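Local atomic coordinates of chitinase (Paenibacillus sp. FPU-7, PDB entry 5GZT), a protein that probably hydrolyses internal beta-1,4 linkages between the N-acetylglucosamine units of chitin and chitodextrins. Residues T673-L678 with A709-A714; V652-Y657 with T749-A754; Y577-D582 with L683-S688; I701-A706 with V715-N720. All coordinates share one frame; numbering follows the deposited sequence.

Contact 1 of 4, residues T673-L678 with A709-A714; sequences TFILPL and ADHRNA
Pro-677 and Ala-714 face each other as an antiparallel non-hydrogen-bonded pair, their CA atoms only 3.7 Å apart. A proline is tolerated here because such a position presents no N-H to the partner strand. Next to it, Leu-678 N donates to Asn-713 O over 2.8 Å, almost straight at 172° and nearly along the C=O axis. Two CA-H...O contacts flank this single bridge: Ala-714 CA to Leu-676 O, and Pro-677 CA to Asn-713 O. The small CB of Ala-714 permits this closeness, lying 3.5 Å from Pro-677 CA and reaching the methyl CG2 of Ile-675 at 3.8 Å. That same CG2, anti to the backbone N of Ile-675 and on the branch facing the loop, sits over one face of the His-711 imidazole. It makes a CH-pi contact 4.1 Å from the ring centroid, shifted toward the rim near ND1 and CE1. The ring is further fixed by a bond from ND1 to Ala-709 O, the donor lying above the carbonyl plane, and by an edge-to-face meeting with Tyr-657. An alanine here would probably open a gap beside Ile-675 CG2 and leave Ala-709 O and the Tyr-657 ring without their imidazole partner. Asn-713 crosses Leu-678 at about a right angle, its ND2 3.6 Å from Leu-678 CB; the amide itself is spent on Leu-683 N, through OD1, and Gly-681 O, through ND2. Here the turn of the hairpin 703-723 runs into its second strand, which enters the middle of the three-stranded antiparallel sheet of the immunoglobulin-like domain beside strand 668-678.

Contact 2 of 4, residues V652-Y657 with T749-A754; sequences VGTSVY and TDSAPA
One direct hydrogen bond joins Val-652 to Thr-749: the amide N of the first donates to the carbonyl O of the second over 3.0 Å, close to straight at 174°. Two waters carry the remaining polar links. The first water donates a hydrogen bond to Val-652 O and accepts from Ala-752 N at 2.9 Å, so it fills in where the backbones are too far apart to pair. The second bridges Thr-654 OG1 and Ala-752 O, to which it donates over 2.7 Å. Ala-752 O also accepts from Ser-751 OG, the short serine side chain letting OG reach the carbonyl of the next residue; OG is also hydrogen-bonded to Val-738 N. A weaker CA-H...O contact runs from Ser-751 CA to Val-652 O, 3.1 Å away.

Among the van der Waals contacts, Val-652 turns its two branches to different neighbours, CG1 to Ser-751 CB at 4.1 Å and CG2 to Thr-749 O. Thr-654 uses both of its branches as well: with OG1 between the backbone N and the carbonyl carbon (chi1 66°), the oxygen meets Ala-754 CB at 3.4 Å while CG2 approaches Ser-751 CB. Beyond Val-652, Leu-678, Val-738 and Val-743 continue the apolar cluster.

Segment 652-657 also bonds through its backbone to strand 668-678, and the chain then goes on to strand 660-662, which lies parallel to strand 754-759. An N-terminal edge divided between two sheets, its later part parallel to the last strand, is consistent with an immunoglobulin-like fold.

Contact 3 of 4, residues Y577-D582 with L683-S688; sequences YTRYWD and LKPVIS. With FMT (formic acid), chain H.
Arg-579 and Pro-685 bring the two backbones nearest, their CA atoms 6.0 Å apart, and the bonds across the gap run from the Arg-579 side chain to a backbone carbonyl. This is an interface between domains: strand 578-582 edges a five-stranded antiparallel sheet, probably the insertion domain of the first family 18 barrel, and 683-688 is a loop of the immunoglobulin-like domain. Arginine suits the gap, being long enough to cross it and rich in N-H groups. Its CG is anti to the backbone N (chi1 -179°), and a bend at chi3 turns NE aside. The guanidinium then meets the carbonyl of Leu-683 end-on, NH1 at 2.9 Å and NH2 at 3.0 Å, both sharing Leu-683 O, which lies in the guanidinium plane. Over one face of that plane, 3.6 Å above it and toward the rim, comes Pro-685 CA. The proline ring rests against the edge strand, its CB 3.3 Å from Arg-579 O and its CG 4.4 Å from Trp-581 CB. A methionine in place of Arg-579 would probably leave Leu-683 O without these two donors and weaken the tie between the domains. NH1 has a second acceptor, O1 of a formic acid molecule probably taken up from the crystallisation liquor, at 2.9 Å and an angle of 158°.

Contact 4 of 4, residues I701-A706 with V715-N720; sequences ITYTVA and VAVYVN. With FMT (formic acid), chain J.
Tyr-718 lies across from Thr-704, and its CB is 3.4 Å from Thr-704 OG1. From there CG stands anti to the carbonyl carbon (chi1 -62°). One edge of the ring follows the opposite strand: CD2 also comes within 3.4 Å of Thr-704 OG1, and CE2 meets Ala-706 CB at 3.6 Å, in the plane of the ring. One face is covered by Ala-716 CB, offset toward the rim, while CD1, at the other edge, comes near Thr-673 OG1. At the tip, OH is 4.2 Å from Ala-706 CB. Ala-716 is small enough to lie under the ring and Ala-706 small enough to sit at its edge.

The two strands form a beta hairpin, antiparallel at 163°. Thr-704 with Tyr-718 and Ala-706 with Ala-716 are its hydrogen-bonded pairs, each exchanging two N-H...O bonds, and Asn-720 N continues the ladder to Thr-702 O. The side chains of the two hydrogen-bonded pairs share the face that carries the Tyr-718 ring. The intervening pairs, Tyr-703 with Val-719 and Val-705 with Val-717, turn to the other face, where beta-branched valines fit extended strands and Val-705 and Val-717 pack against Val-694. Val-705 CG1 approaches Val-717 CG2 to 4.3 Å. Tyr-703 sends its ring away from the hairpin, and its OH donates over 2.7 Å to O1 of a formic acid molecule that is also bonded to Val-694 N.

Followed from the N terminus, the chain first lays down 577-582, at an edge of the first family 18 region, then 652-657 and 673-678. Contact 3 closes at 683-688, so its loop crosses those of contacts 1 and 2. Next 701-706 opens contact 4; contact 1 closes at 709-714 and contact 4 straight after at 715-720, the two crossing within one three-stranded sheet. Contact 2 closes last, at 749-754, with contacts 1 and 4 nested inside its loop, whereas contact 3 ends before contact 4 begins. Contacts 1, 2 and 4 tie together parts of the immunoglobulin-like domain and the segment leading into it; contact 3 fastens it to the preceding family 18 part, touching contact 1 where Leu-678 CD2 packs on Leu-683 CD2.

Contact 1 of 4, residues T673-L678 with A709-A714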
loop_
_atom_site.group_PDB
_atom_site.type_symbol
_atom_site.label_atom_id
_atom_site.label_comp_id
_atom_site.label_asym_id
_atom_site.label_seq_id
_atom_site.Cartn_x
_atom_site.Cartn_y
_atom_site.Cartn_z
ATOM N N THR B 673 6.048 39.964 -6.962
ATOM C CA THR B 673 6.419 38.622 -7.131
ATOM C C THR B 673 5.222 37.701 -7.228
ATOM O O THR B 673 4.343 37.687 -6.371
ATOM C CB THR B 673 7.326 38.193 -5.907
ATOM O OG1 THR B 673 8.438 39.075 -5.923
ATOM C CG2 THR B 673 7.872 36.746 -6.096
ATOM N N PHE B 674 5.210 36.906 -8.249
ATOM C CA PHE B 674 4.239 35.808 -8.406
ATOM C C PHE B 674 4.920 34.557 -7.827
ATOM O O PHE B 674 6.172 34.363 -8.014
ATOM C CB PHE B 674 3.985 35.532 -9.879
ATOM C CG PHE B 674 3.299 36.670 -10.592
ATOM C CD1 PHE B 674 2.039 37.082 -10.203
ATOM C CD2 PHE B 674 3.886 37.275 -11.659
ATOM C CE1 PHE B 674 1.357 38.089 -10.903
ATOM C CE2 PHE B 674 3.228 38.264 -12.348
ATOM C CZ PHE B 674 1.959 38.663 -11.954
ATOM N N ILE B 675 4.154 33.770 -7.094
ATOM C CA ILE B 675 4.644 32.548 -6.525
ATOM C C ILE B 675 3.743 31.396 -6.897
ATOM O O ILE B 675 2.577 31.458 -6.594
ATOM C CB ILE B 675 4.810 32.654 -4.993
ATOM C CG1 ILE B 675 5.847 33.737 -4.651
ATOM C CG2 ILE B 675 5.349 31.313 -4.424
ATOM C CD1 ILE B 675 5.813 34.065 -3.129
ATOM N N LEU B 676 4.324 30.338 -7.494
ATOM C CA LEU B 676 3.570 29.184 -7.947
ATOM C C LEU B 676 4.205 27.875 -7.418
ATOM O O LEU B 676 5.215 27.375 -8.009
ATOM C CB LEU B 676 3.527 29.132 -9.471
ATOM C CG LEU B 676 2.894 30.355 -10.178
ATOM C CD1 LEU B 676 3.957 31.395 -10.463
ATOM C CD2 LEU B 676 2.225 30.019 -11.471
ATOM N N PRO B 677 3.615 27.333 -6.373
ATOM C CA PRO B 677 3.985 25.993 -5.872
ATOM C C PRO B 677 3.706 24.905 -6.913
ATOM O O PRO B 677 2.702 25.012 -7.710
ATOM C CB PRO B 677 3.104 25.811 -4.623
ATOM C CG PRO B 677 2.715 27.237 -4.227
ATOM C CD PRO B 677 2.476 27.883 -5.574
ATOM N N LEU B 678 4.565 23.896 -6.937
ATOM C CA LEU B 678 4.297 22.749 -7.736
ATOM C C LEU B 678 3.412 21.810 -6.962
ATOM O O LEU B 678 3.549 21.634 -5.748
ATOM C CB LEU B 678 5.565 22.095 -8.213
ATOM C CG LEU B 678 6.271 22.702 -9.424
ATOM C CD1 LEU B 678 6.727 24.167 -9.342
ATOM C CD2 LEU B 678 7.486 21.838 -9.764
ATOM N N ALA B 709 11.687 31.894 -1.899
ATOM C CA ALA B 709 12.053 31.808 -0.492
ATOM C C ALA B 709 10.882 31.383 0.363
ATOM O O ALA B 709 9.735 31.742 0.098
ATOM C CB ALA B 709 12.590 33.219 -0.023
ATOM N N ASP B 710 11.149 30.642 1.430
ATOM C CA ASP B 710 10.135 30.179 2.366
ATOM C C ASP B 710 9.078 29.264 1.787
ATOM O O ASP B 710 8.008 29.122 2.362
ATOM C CB ASP B 710 9.473 31.333 3.115
ATOM C CG ASP B 710 10.461 32.032 4.010
ATOM O OD1 ASP B 710 11.371 31.386 4.579
ATOM O OD2 ASP B 710 10.363 33.234 4.150
ATOM N N HIS B 711 9.366 28.665 0.651
ATOM C CA HIS B 711 8.562 27.594 0.106
ATOM C C HIS B 711 9.483 26.416 -0.238
ATOM O O HIS B 711 10.604 26.597 -0.723
ATOM C CB HIS B 711 7.864 28.066 -1.157
ATOM C CG HIS B 711 6.751 28.994 -0.889
ATOM N ND1 HIS B 711 6.897 30.360 -0.810
ATOM C CD2 HIS B 711 5.474 28.737 -0.608
ATOM C CE1 HIS B 711 5.755 30.917 -0.474
ATOM N NE2 HIS B 711 4.855 29.949 -0.420
ATOM N N ARG B 712 8.939 25.222 -0.104
ATOM C CA ARG B 712 9.709 24.041 -0.387
ATOM C C ARG B 712 9.834 23.757 -1.872
ATOM O O ARG B 712 10.819 23.103 -2.300
ATOM C CB ARG B 712 9.094 22.804 0.287
ATOM C CG ARG B 712 7.687 22.409 -0.147
ATOM C CD ARG B 712 7.041 21.519 0.904
ATOM N NE ARG B 712 5.784 20.951 0.506
ATOM C CZ ARG B 712 4.622 21.682 0.436
ATOM N NH1 ARG B 712 4.610 22.946 0.725
ATOM N NH2 ARG B 712 3.457 21.152 0.083
ATOM N N ASN B 713 8.855 24.186 -2.661
ATOM C CA ASN B 713 8.799 23.723 -4.084
ATOM C C ASN B 713 7.959 24.659 -4.948
ATOM O O ASN B 713 6.933 24.251 -5.477
ATOM C CB ASN B 713 8.216 22.338 -4.019
ATOM C CG ASN B 713 8.183 21.627 -5.330
ATOM O OD1 ASN B 713 8.898 21.959 -6.216
ATOM N ND2 ASN B 713 7.270 20.625 -5.468
ATOM N N ALA B 714 8.353 25.927 -5.028
ATOM C CA ALA B 714 7.560 26.947 -5.721
ATOM C C ALA B 714 8.453 27.838 -6.539
ATOM O O ALA B 714 9.517 28.182 -6.123
ATOM C CB ALA B 714 6.764 27.808 -4.703
#

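Contact 2 of 4, residues V652-Y657 with T749-A754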
loop_
_atom_site.group_PDB
_atom_site.type_symbol
_atom_site.label_atom_id
_atom_site.label_comp_id
_atom_site.label_asym_id
_atom_site.label_seq_id
_atom_site.Cartn_x
_atom_site.Cartn_y
_atom_site.Cartn_z
ATOM N N VAL B 652 4.441 18.137 -15.122
ATOM C CA VAL B 652 4.594 19.019 -13.991
ATOM C C VAL B 652 3.225 19.747 -13.854
ATOM O O VAL B 652 2.595 20.058 -14.864
ATOM C CB VAL B 652 5.719 20.007 -14.234
ATOM C CG1 VAL B 652 5.814 21.045 -13.096
ATOM C CG2 VAL B 652 7.107 19.334 -14.356
ATOM N N GLY B 653 2.778 19.933 -12.629
ATOM C CA GLY B 653 1.519 20.586 -12.228
ATOM C C GLY B 653 1.900 21.785 -11.310
ATOM O O GLY B 653 2.881 21.728 -10.491
ATOM N N THR B 654 1.177 22.889 -11.486
ATOM C CA THR B 654 1.244 24.035 -10.600
ATOM C C THR B 654 -0.025 24.478 -9.906
ATOM O O THR B 654 -1.115 24.081 -10.309
ATOM C CB THR B 654 1.769 25.228 -11.401
ATOM O OG1 THR B 654 0.821 25.603 -12.417
ATOM C CG2 THR B 654 3.087 24.935 -11.997
ATOM N N SER B 655 0.150 25.260 -8.812
ATOM C CA SER B 655 -0.904 25.957 -8.132
ATOM C C SER B 655 -0.417 27.395 -7.972
ATOM O O SER B 655 0.660 27.741 -8.412
ATOM C CB SER B 655 -1.368 25.285 -6.813
ATOM O OG SER B 655 -0.327 25.384 -5.857
ATOM N N VAL B 656 -1.235 28.286 -7.428
ATOM C CA VAL B 656 -0.781 29.623 -7.234
ATOM C C VAL B 656 -0.841 29.979 -5.729
ATOM O O VAL B 656 -1.785 29.662 -5.022
ATOM C CB VAL B 656 -1.740 30.576 -7.990
ATOM C CG1 VAL B 656 -1.347 32.040 -7.690
ATOM C CG2 VAL B 656 -1.665 30.309 -9.474
ATOM N N TYR B 657 0.159 30.697 -5.244
ATOM C CA TYR B 657 0.153 31.123 -3.872
ATOM C C TYR B 657 0.065 32.663 -3.847
ATOM O O TYR B 657 -0.622 33.230 -3.006
ATOM C CB TYR B 657 1.496 30.710 -3.248
ATOM C CG TYR B 657 1.646 31.174 -1.820
ATOM C CD1 TYR B 657 1.092 30.462 -0.775
ATOM C CD2 TYR B 657 2.383 32.256 -1.552
ATOM C CE1 TYR B 657 1.217 30.892 0.551
ATOM C CE2 TYR B 657 2.489 32.740 -0.293
ATOM C CZ TYR B 657 1.933 32.050 0.753
ATOM O OH TYR B 657 2.211 32.623 1.981
ATOM N N THR B 749 6.930 16.049 -18.318
ATOM C CA THR B 749 6.755 16.999 -19.384
ATOM C C THR B 749 6.365 18.374 -18.814
ATOM O O THR B 749 6.011 18.489 -17.669
ATOM C CB THR B 749 5.680 16.530 -20.331
ATOM O OG1 THR B 749 4.513 16.243 -19.575
ATOM C CG2 THR B 749 6.169 15.249 -21.059
ATOM N N ASP B 750 6.500 19.393 -19.634
ATOM C CA ASP B 750 6.232 20.800 -19.231
ATOM C C ASP B 750 4.879 20.955 -18.574
ATOM O O ASP B 750 3.960 20.261 -18.895
ATOM C CB ASP B 750 6.263 21.699 -20.456
ATOM C CG ASP B 750 7.616 21.765 -21.110
ATOM O OD1 ASP B 750 8.599 21.208 -20.621
ATOM O OD2 ASP B 750 7.685 22.402 -22.144
ATOM N N SER B 751 4.755 21.831 -17.615
ATOM C CA SER B 751 3.436 22.096 -17.036
ATOM C C SER B 751 2.594 22.837 -18.090
ATOM O O SER B 751 3.109 23.395 -19.036
ATOM C CB SER B 751 3.522 23.054 -15.781
ATOM O OG SER B 751 3.847 24.395 -16.244
ATOM N N ALA B 752 1.293 22.837 -17.879
ATOM C CA ALA B 752 0.426 23.690 -18.641
ATOM C C ALA B 752 0.753 25.100 -18.239
ATOM O O ALA B 752 1.362 25.312 -17.144
ATOM C CB ALA B 752 -1.053 23.363 -18.311
ATOM N N PRO B 753 0.428 26.071 -19.098
ATOM C CA PRO B 753 0.710 27.472 -18.800
ATOM C C PRO B 753 -0.182 27.994 -17.676
ATOM O O PRO B 753 -1.381 28.131 -17.798
ATOM C CB PRO B 753 0.493 28.186 -20.101
ATOM C CG PRO B 753 0.147 27.164 -21.096
ATOM C CD PRO B 753 -0.265 25.934 -20.410
ATOM N N ALA B 754 0.437 28.265 -16.563
ATOM C CA ALA B 754 -0.311 28.710 -15.375
ATOM C C ALA B 754 -0.621 30.173 -15.505
ATOM O O ALA B 754 0.266 30.942 -15.719
ATOM C CB ALA B 754 0.570 28.552 -14.166
HETATM O O HOH W 1 0.278 21.003 -15.893
HETATM O O HOH W 2 -0.042 25.137 -14.902
#

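Contact 3 of 4, residues Y577-D582 with L683-S688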
loop_
_atom_site.group_PDB
_atom_site.type_symbol
_atom_site.label_atom_id
_atom_site.label_comp_id
_atom_site.label_asym_id
_atom_site.label_seq_id
_atom_site.Cartn_x
_atom_site.Cartn_y
_atom_site.Cartn_z
ATOM N N TYR B 577 17.428 26.889 6.815
ATOM C CA TYR B 577 17.727 25.529 6.378
ATOM C C TYR B 577 17.688 25.498 4.820
ATOM O O TYR B 577 16.624 25.851 4.206
ATOM C CB TYR B 577 16.732 24.518 6.972
ATOM C CG TYR B 577 16.979 24.145 8.401
ATOM C CD1 TYR B 577 16.521 24.928 9.424
ATOM C CD2 TYR B 577 17.747 23.047 8.719
ATOM C CE1 TYR B 577 16.805 24.615 10.777
ATOM C CE2 TYR B 577 18.040 22.725 10.046
ATOM C CZ TYR B 577 17.567 23.495 11.074
ATOM O OH TYR B 577 17.892 23.121 12.401
ATOM N N THR B 578 18.782 25.046 4.188
ATOM C CA THR B 578 18.889 24.961 2.738
ATOM C C THR B 578 18.471 23.535 2.354
ATOM O O THR B 578 18.909 22.548 2.979
ATOM C CB THR B 578 20.306 25.310 2.293
ATOM O OG1 THR B 578 20.553 26.647 2.657
ATOM C CG2 THR B 578 20.508 25.175 0.847
ATOM N N ARG B 579 17.678 23.420 1.304
ATOM C CA ARG B 579 17.296 22.144 0.691
ATOM C C ARG B 579 18.381 21.741 -0.313
ATOM O O ARG B 579 18.769 22.536 -1.145
ATOM C CB ARG B 579 15.921 22.222 -0.031
ATOM C CG ARG B 579 15.624 20.822 -0.610
ATOM C CD ARG B 579 14.189 20.685 -1.081
ATOM N NE ARG B 579 13.827 21.670 -2.062
ATOM C CZ ARG B 579 13.754 21.483 -3.384
ATOM N NH1 ARG B 579 14.208 20.366 -3.999
ATOM N NH2 ARG B 579 13.318 22.483 -4.149
ATOM N N TYR B 580 18.905 20.513 -0.180
ATOM C CA TYR B 580 19.903 19.951 -1.098
ATOM C C TYR B 580 19.372 18.625 -1.630
ATOM O O TYR B 580 18.462 18.068 -1.082
ATOM C CB TYR B 580 21.190 19.676 -0.309
ATOM C CG TYR B 580 21.998 20.905 0.043
ATOM C CD1 TYR B 580 22.470 21.739 -0.929
ATOM C CD2 TYR B 580 22.287 21.235 1.359
ATOM C CE1 TYR B 580 23.262 22.853 -0.607
ATOM C CE2 TYR B 580 23.109 22.321 1.656
ATOM C CZ TYR B 580 23.564 23.102 0.689
ATOM O OH TYR B 580 24.319 24.194 0.994
ATOM N N TRP B 581 19.940 18.116 -2.725
ATOM C CA TRP B 581 19.550 16.866 -3.283
ATOM C C TRP B 581 20.830 16.086 -3.570
ATOM O O TRP B 581 21.802 16.622 -4.084
ATOM C CB TRP B 581 18.889 17.170 -4.606
ATOM C CG TRP B 581 18.476 15.963 -5.438
ATOM C CD1 TRP B 581 19.023 15.565 -6.638
ATOM C CD2 TRP B 581 17.420 15.046 -5.160
ATOM N NE1 TRP B 581 18.380 14.474 -7.066
ATOM C CE2 TRP B 581 17.391 14.130 -6.219
ATOM C CE3 TRP B 581 16.543 14.865 -4.075
ATOM C CZ2 TRP B 581 16.433 13.087 -6.327
ATOM C CZ3 TRP B 581 15.542 13.831 -4.186
ATOM C CH2 TRP B 581 15.568 12.924 -5.284
ATOM N N ASP B 582 20.787 14.806 -3.282
ATOM C CA ASP B 582 21.873 13.900 -3.661
ATOM C C ASP B 582 21.400 13.166 -4.897
ATOM O O ASP B 582 20.513 12.342 -4.868
ATOM C CB ASP B 582 22.165 12.925 -2.533
ATOM C CG ASP B 582 23.368 11.956 -2.856
ATOM O OD1 ASP B 582 23.588 11.580 -4.025
ATOM O OD2 ASP B 582 23.970 11.432 -1.923
ATOM N N LEU B 683 10.950 20.919 -7.940
ATOM C CA LEU B 683 12.002 21.750 -8.452
ATOM C C LEU B 683 13.376 21.311 -7.881
ATOM O O LEU B 683 13.502 20.911 -6.728
ATOM C CB LEU B 683 11.825 23.236 -8.113
ATOM C CG LEU B 683 10.516 23.938 -8.526
ATOM C CD1 LEU B 683 10.490 25.325 -7.949
ATOM C CD2 LEU B 683 10.471 23.937 -10.048
ATOM N N LYS B 684 14.391 21.429 -8.741
ATOM C CA LYS B 684 15.776 21.533 -8.283
ATOM C C LYS B 684 15.831 22.602 -7.184
ATOM O O LYS B 684 15.133 23.659 -7.251
ATOM C CB LYS B 684 16.683 21.940 -9.420
ATOM C CG LYS B 684 16.781 20.884 -10.542
ATOM C CD LYS B 684 17.665 21.364 -11.708
ATOM C CE LYS B 684 16.942 22.325 -12.591
ATOM N NZ LYS B 684 17.763 23.096 -13.583
ATOM N N PRO B 685 16.692 22.403 -6.219
ATOM C CA PRO B 685 16.785 23.407 -5.176
ATOM C C PRO B 685 17.058 24.813 -5.715
ATOM O O PRO B 685 16.587 25.800 -5.110
ATOM C CB PRO B 685 17.928 22.878 -4.276
ATOM C CG PRO B 685 17.895 21.404 -4.518
ATOM C CD PRO B 685 17.422 21.156 -5.900
ATOM N N VAL B 686 17.832 24.888 -6.815
ATOM C CA VAL B 686 18.126 26.091 -7.554
ATOM C C VAL B 686 17.763 25.849 -9.045
ATOM O O VAL B 686 18.470 25.076 -9.733
ATOM C CB VAL B 686 19.589 26.576 -7.414
ATOM C CG1 VAL B 686 19.864 27.782 -8.294
ATOM C CG2 VAL B 686 19.890 26.991 -5.956
ATOM N N ILE B 687 16.730 26.566 -9.544
ATOM C CA ILE B 687 16.391 26.585 -10.948
ATOM C C ILE B 687 17.164 27.602 -11.690
ATOM O O ILE B 687 17.724 28.516 -11.086
ATOM C CB ILE B 687 14.891 26.767 -11.189
ATOM C CG1 ILE B 687 14.363 28.126 -10.708
ATOM C CG2 ILE B 687 14.136 25.693 -10.438
ATOM C CD1 ILE B 687 12.930 28.407 -11.203
ATOM N N SER B 688 17.202 27.446 -12.991
ATOM C CA SER B 688 17.865 28.381 -13.926
ATOM C C SER B 688 16.817 29.046 -14.825
ATOM O O SER B 688 15.657 28.554 -14.923
ATOM C CB SER B 688 18.881 27.633 -14.779
ATOM O OG SER B 688 19.949 27.171 -13.930
HETATM C C FMT H . 15.408 17.662 -3.348
HETATM O O1 FMT H . 16.041 18.536 -2.663
HETATM O O2 FMT H . 14.124 17.127 -3.278
#

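Contact 4 of 4, residues I701-A706 with V715-N720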
loop_
_atom_site.group_PDB
_atom_site.type_symbol
_atom_site.label_atom_id
_atom_site.label_comp_id
_atom_site.label_asym_id
_atom_site.label_seq_id
_atom_site.Cartn_x
_atom_site.Cartn_y
_atom_site.Cartn_z
ATOM N N ILE B 701 9.480 45.755 -19.422
ATOM C CA ILE B 701 9.506 45.426 -18.027
ATOM C C ILE B 701 10.331 44.146 -17.856
ATOM O O ILE B 701 10.076 43.143 -18.484
ATOM C CB ILE B 701 8.149 45.248 -17.413
ATOM C CG1 ILE B 701 7.212 46.451 -17.554
ATOM C CG2 ILE B 701 8.305 44.921 -15.930
ATOM C CD1 ILE B 701 7.762 47.654 -16.889
ATOM N N THR B 702 11.377 44.212 -17.050
ATOM C CA THR B 702 12.230 43.014 -16.856
ATOM C C THR B 702 11.731 42.117 -15.692
ATOM O O THR B 702 10.980 42.540 -14.836
ATOM C CB THR B 702 13.667 43.419 -16.649
ATOM O OG1 THR B 702 13.736 44.247 -15.493
ATOM C CG2 THR B 702 14.113 44.202 -17.885
ATOM N N TYR B 703 12.080 40.850 -15.744
ATOM C CA TYR B 703 11.683 39.947 -14.692
ATOM C C TYR B 703 12.760 38.895 -14.613
ATOM O O TYR B 703 13.490 38.663 -15.570
ATOM C CB TYR B 703 10.338 39.270 -15.036
ATOM C CG TYR B 703 10.389 38.472 -16.306
ATOM C CD1 TYR B 703 10.117 39.060 -17.558
ATOM C CD2 TYR B 703 10.688 37.136 -16.289
ATOM C CE1 TYR B 703 10.171 38.322 -18.738
ATOM C CE2 TYR B 703 10.737 36.389 -17.477
ATOM C CZ TYR B 703 10.445 37.010 -18.668
ATOM O OH TYR B 703 10.515 36.304 -19.791
ATOM N N THR B 704 12.794 38.206 -13.488
ATOM C CA THR B 704 13.674 37.005 -13.326
ATOM C C THR B 704 12.842 35.879 -12.700
ATOM O O THR B 704 11.707 36.150 -12.156
ATOM C CB THR B 704 14.798 37.348 -12.335
ATOM O OG1 THR B 704 14.228 37.776 -11.112
ATOM C CG2 THR B 704 15.694 38.480 -12.796
ATOM N N VAL B 705 13.293 34.622 -12.823
ATOM C CA VAL B 705 12.616 33.532 -12.176
ATOM C C VAL B 705 13.623 32.886 -11.211
ATOM O O VAL B 705 14.799 32.899 -11.494
ATOM C CB VAL B 705 12.077 32.499 -13.137
ATOM C CG1 VAL B 705 11.170 33.182 -14.140
ATOM C CG2 VAL B 705 13.222 31.807 -13.856
ATOM N N ALA B 706 13.144 32.367 -10.079
ATOM C CA ALA B 706 13.980 31.734 -9.080
ATOM C C ALA B 706 13.054 30.841 -8.269
ATOM O O ALA B 706 11.787 30.814 -8.450
ATOM C CB ALA B 706 14.688 32.771 -8.169
ATOM N N VAL B 715 7.985 28.234 -7.700
ATOM C CA VAL B 715 8.618 29.195 -8.519
ATOM C C VAL B 715 8.209 30.577 -8.111
ATOM O O VAL B 715 7.042 30.813 -7.881
ATOM C CB VAL B 715 8.137 29.005 -9.996
ATOM C CG1 VAL B 715 8.651 30.134 -10.892
ATOM C CG2 VAL B 715 8.661 27.689 -10.514
ATOM N N ALA B 716 9.178 31.482 -8.066
ATOM C CA ALA B 716 8.990 32.911 -7.954
ATOM C C ALA B 716 9.302 33.553 -9.267
ATOM O O ALA B 716 10.334 33.237 -9.898
ATOM C CB ALA B 716 9.921 33.509 -6.926
ATOM N N VAL B 717 8.400 34.437 -9.704
ATOM C CA VAL B 717 8.644 35.277 -10.846
ATOM C C VAL B 717 8.747 36.643 -10.312
ATOM O O VAL B 717 7.727 37.199 -9.908
ATOM C CB VAL B 717 7.541 35.183 -11.941
ATOM C CG1 VAL B 717 7.892 36.091 -13.112
ATOM C CG2 VAL B 717 7.325 33.767 -12.426
ATOM N N TYR B 718 9.940 37.245 -10.323
ATOM C CA TYR B 718 10.152 38.599 -9.775
ATOM C C TYR B 718 9.940 39.609 -10.923
ATOM O O TYR B 718 10.667 39.587 -11.934
ATOM C CB TYR B 718 11.578 38.748 -9.202
ATOM C CG TYR B 718 11.880 37.787 -8.032
ATOM C CD1 TYR B 718 11.373 37.990 -6.741
ATOM C CD2 TYR B 718 12.703 36.687 -8.232
ATOM C CE1 TYR B 718 11.644 37.079 -5.720
ATOM C CE2 TYR B 718 13.017 35.843 -7.225
ATOM C CZ TYR B 718 12.494 35.993 -6.008
ATOM O OH TYR B 718 12.855 34.980 -5.093
ATOM N N VAL B 719 8.869 40.399 -10.839
ATOM C CA VAL B 719 8.602 41.454 -11.837
ATOM C C VAL B 719 9.309 42.695 -11.301
ATOM O O VAL B 719 9.029 43.188 -10.205
ATOM C CB VAL B 719 7.090 41.686 -11.998
ATOM C CG1 VAL B 719 6.818 42.818 -12.969
ATOM C CG2 VAL B 719 6.450 40.404 -12.549
ATOM N N ASN B 720 10.209 43.211 -12.076
ATOM C CA ASN B 720 10.966 44.416 -11.702
ATOM C C ASN B 720 10.195 45.652 -11.602
ATOM O O ASN B 720 10.520 46.568 -10.793
ATOM C CB ASN B 720 11.956 44.720 -12.749
ATOM C CG ASN B 720 13.308 44.664 -12.225
ATOM O OD1 ASN B 720 13.722 45.597 -11.473
ATOM N ND2 ASN B 720 14.037 43.549 -12.554
HETATM C C FMT J . 10.895 33.494 -20.905
HETATM O O1 FMT J . 10.747 33.572 -19.653
HETATM O O2 FMT J . 11.545 32.479 -21.565
#